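Long-range contact in aminoacyl-tRNA synthetase-interacting multifunctional protein p43 (Plasmodium vivax, PDB 6IPA), which probably binds tRNA through its C-terminal EMAP II-like domain and probably associates with aminoacyl-tRNA synthetases: residues R45-V50 / V100-K105. Residues are numbered along the deposited sequence; the frame is centred on the assembly and turned at random.
Sequences RLNIIV and VLANLK
N47 covers one face of the N103 side-chain amide with its CB and backbone N. CB of N47 is 3.9 Å from CG of N103. N47 N is above the same face and gives a weak bond to OD1 of N103 (3.3 Å). ND2 of N103 donates to R45 O (3.1 Å), which lies 17° out of the amide plane. ND2 also bonds to D154 O, so it links two backbone carbonyls. CG of N103 stands between its own backbone N and carbonyl carbon (chi1 66°), which brings CG up to CB of N47. CB of A102 approaches the N47 amide obliquely at its nitrogen end, 3.6 Å from ND2. These contacts follow on from the antiparallel pairing of strands 48-58 and 97-101 in the OB-fold tRNA-binding domain. I49 and V100 form the hydrogen-bonded pair, with bonds in both directions. I48 and L101 form the non-hydrogen-bonded pair. Next, A102 N donates to N47 O (2.9 Å). On the I49 face, CD1 of I49 touches CB of A102 (3.4 Å). On the other, CD1 of L101 meets CB of L46 (4.0 Å) and CG1 of I48. F166 of helix 165-169 packs on both L46 and L101.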
ATOM      1  N   ARG A  45       7.493 -11.303  -4.647  1.00 40.54           N
ATOM      2  CA  ARG A  45       7.211 -10.749  -5.961  1.00 40.04           C
ATOM      3  C   ARG A  45       6.561  -9.382  -5.910  1.00 39.74           C
ATOM      4  O   ARG A  45       6.597  -8.659  -6.892  1.00 39.13           O
ATOM      5  CB  ARG A  45       6.330 -11.701  -6.766  1.00 39.34           C
ATOM      6  CG  ARG A  45       7.084 -12.913  -7.258  1.00 39.37           C
ATOM      7  CD  ARG A  45       6.236 -13.900  -8.049  1.00 38.27           C
ATOM      8  NE  ARG A  45       5.999 -13.367  -9.364  1.00 38.80           N
ATOM      9  CZ  ARG A  45       5.231 -13.936 -10.285  1.00 39.82           C
ATOM     10  NH1 ARG A  45       4.614 -15.122 -10.064  1.00 40.16           N
ATOM     11  NH2 ARG A  45       5.081 -13.310 -11.443  1.00 39.35           N
ATOM     12  N   LEU A  46       5.979  -9.046  -4.758  1.00 39.25           N
ATOM     13  CA  LEU A  46       5.486  -7.714  -4.479  1.00 37.03           C
ATOM     14  C   LEU A  46       6.600  -6.820  -4.012  1.00 34.83           C
ATOM     15  O   LEU A  46       7.334  -7.174  -3.124  1.00 32.06           O
ATOM     16  CB  LEU A  46       4.397  -7.728  -3.370  1.00 36.87           C
ATOM     17  CG  LEU A  46       3.236  -8.687  -3.561  1.00 36.55           C
ATOM     18  CD1 LEU A  46       2.201  -8.469  -2.487  1.00 36.40           C
ATOM     19  CD2 LEU A  46       2.639  -8.531  -4.935  1.00 36.55           C
ATOM     20  N   ASN A  47       6.626  -5.607  -4.564  1.00 35.53           N
ATOM     21  CA  ASN A  47       7.480  -4.484  -4.065  1.00 34.28           C
ATOM     22  C   ASN A  47       6.683  -3.512  -3.317  1.00 35.18           C
ATOM     23  O   ASN A  47       6.185  -2.607  -3.924  1.00 37.31           O
ATOM     24  CB  ASN A  47       8.045  -3.699  -5.229  1.00 33.49           C
ATOM     25  CG  ASN A  47       9.093  -2.744  -4.817  1.00 33.03           C
ATOM     26  OD1 ASN A  47       9.781  -2.935  -3.814  1.00 33.25           O
ATOM     27  ND2 ASN A  47       9.275  -1.721  -5.616  1.00 33.16           N
ATOM     28  N   ILE A  48       6.558  -3.695  -2.004  1.00 37.09           N
ATOM     29  CA  ILE A  48       5.810  -2.834  -1.108  1.00 36.16           C
ATOM     30  C   ILE A  48       6.748  -1.835  -0.425  1.00 36.37           C
ATOM     31  O   ILE A  48       7.633  -2.220   0.325  1.00 38.88           O
ATOM     32  CB  ILE A  48       5.102  -3.687  -0.032  1.00 37.52           C
ATOM     33  CG1 ILE A  48       3.962  -4.500  -0.665  1.00 37.65           C
ATOM     34  CG2 ILE A  48       4.511  -2.796   1.053  1.00 38.28           C
ATOM     35  CD1 ILE A  48       3.452  -5.633   0.207  1.00 37.91           C
ATOM     36  N   ILE A  49       6.559  -0.550  -0.658  1.00 35.81           N
ATOM     37  CA  ILE A  49       7.507   0.447  -0.172  1.00 35.12           C
ATOM     38  C   ILE A  49       6.805   1.606   0.562  1.00 36.13           C
ATOM     39  O   ILE A  49       5.639   1.890   0.314  1.00 36.91           O
ATOM     40  CB  ILE A  49       8.353   0.964  -1.324  1.00 34.20           C
ATOM     41  CG1 ILE A  49       7.478   1.540  -2.396  1.00 33.81           C
ATOM     42  CG2 ILE A  49       9.181  -0.174  -1.943  1.00 34.49           C
ATOM     43  CD1 ILE A  49       8.263   2.178  -3.518  1.00 34.62           C
ATOM     44  N   VAL A  50       7.531   2.261   1.460  1.00 37.56           N
ATOM     45  CA  VAL A  50       6.999   3.355   2.217  1.00 39.22           C
ATOM     46  C   VAL A  50       7.109   4.630   1.421  1.00 39.14           C
ATOM     47  O   VAL A  50       8.162   4.933   0.850  1.00 37.29           O
ATOM     48  CB  VAL A  50       7.693   3.563   3.548  1.00 41.00           C
ATOM     49  CG1 VAL A  50       7.844   2.244   4.285  1.00 41.93           C
ATOM     50  CG2 VAL A  50       9.049   4.155   3.347  1.00 43.58           C
ATOM     51  N   VAL A 100       3.108   1.677  -0.043  1.00 37.68           N
ATOM     52  CA  VAL A 100       2.710   1.616  -1.452  1.00 36.05           C
ATOM     53  C   VAL A 100       3.171   0.332  -2.104  1.00 35.08           C
ATOM     54  O   VAL A 100       4.370   0.045  -2.076  1.00 33.93           O
ATOM     55  CB  VAL A 100       3.321   2.810  -2.242  1.00 35.63           C
ATOM     56  CG1 VAL A 100       2.919   2.748  -3.704  1.00 35.69           C
ATOM     57  CG2 VAL A 100       2.862   4.125  -1.626  1.00 35.67           C
ATOM     58  N   LEU A 101       2.237  -0.413  -2.703  1.00 35.17           N
ATOM     59  CA  LEU A 101       2.543  -1.472  -3.690  1.00 34.49           C
ATOM     60  C   LEU A 101       3.019  -0.814  -4.986  1.00 34.42           C
ATOM     61  O   LEU A 101       2.236  -0.510  -5.893  1.00 34.13           O
ATOM     62  CB  LEU A 101       1.330  -2.392  -3.960  1.00 34.33           C
ATOM     63  CG  LEU A 101       1.535  -3.487  -5.018  1.00 34.42           C
ATOM     64  CD1 LEU A 101       2.701  -4.372  -4.645  1.00 34.26           C
ATOM     65  CD2 LEU A 101       0.314  -4.397  -5.213  1.00 34.81           C
ATOM     66  N   ALA A 102       4.330  -0.635  -5.088  1.00 34.05           N
ATOM     67  CA  ALA A 102       4.951   0.136  -6.178  1.00 33.54           C
ATOM     68  C   ALA A 102       4.974  -0.459  -7.573  1.00 33.74           C
ATOM     69  O   ALA A 102       5.072   0.270  -8.554  1.00 32.26           O
ATOM     70  CB  ALA A 102       6.369   0.482  -5.762  1.00 33.97           C
ATOM     71  N   ASN A 103       4.873  -1.781  -7.696  1.00 36.42           N
ATOM     72  CA  ASN A 103       5.149  -2.444  -8.983  1.00 37.26           C
ATOM     73  C   ASN A 103       3.972  -2.858  -9.826  1.00 40.15           C
ATOM     74  O   ASN A 103       4.134  -3.549 -10.854  1.00 40.49           O
ATOM     75  CB  ASN A 103       6.120  -3.603  -8.820  1.00 38.28           C
ATOM     76  CG  ASN A 103       5.575  -4.774  -8.005  1.00 37.37           C
ATOM     77  OD1 ASN A 103       4.713  -4.632  -7.126  1.00 39.57           O
ATOM     78  ND2 ASN A 103       6.102  -5.948  -8.289  1.00 36.22           N
ATOM     79  N   LEU A 104       2.787  -2.414  -9.428  1.00 41.59           N
ATOM     80  CA  LEU A 104       1.664  -2.395 -10.324  1.00 41.77           C
ATOM     81  C   LEU A 104       2.055  -1.436 -11.428  1.00 44.11           C
ATOM     82  O   LEU A 104       2.862  -0.531 -11.181  1.00 46.17           O
ATOM     83  CB  LEU A 104       0.475  -1.838  -9.599  1.00 41.85           C
ATOM     84  CG  LEU A 104      -0.051  -2.646  -8.426  1.00 43.10           C
ATOM     85  CD1 LEU A 104      -1.005  -1.789  -7.603  1.00 45.70           C
ATOM     86  CD2 LEU A 104      -0.817  -3.849  -8.943  1.00 44.40           C
ATOM     87  N   LYS A 105       1.468  -1.596 -12.616  1.00 45.86           N
ATOM     88  CA  LYS A 105       1.711  -0.678 -13.741  1.00 48.98           C
ATOM     89  C   LYS A 105       0.815   0.542 -13.668  1.00 48.62           C
ATOM     90  O   LYS A 105      -0.325   0.457 -13.178  1.00 46.46           O
ATOM     91  CB  LYS A 105       1.454  -1.354 -15.112  1.00 54.22           C
ATOM     92  CG  LYS A 105       2.421  -2.474 -15.491  1.00 55.06           C
ATOM     93  CD  LYS A 105       2.832  -2.490 -16.968  1.00 57.11           C
ATOM     94  CE  LYS A 105       2.992  -3.908 -17.499  1.00 57.26           C
ATOM     95  NZ  LYS A 105       1.665  -4.529 -17.783  1.00 57.68           N
TER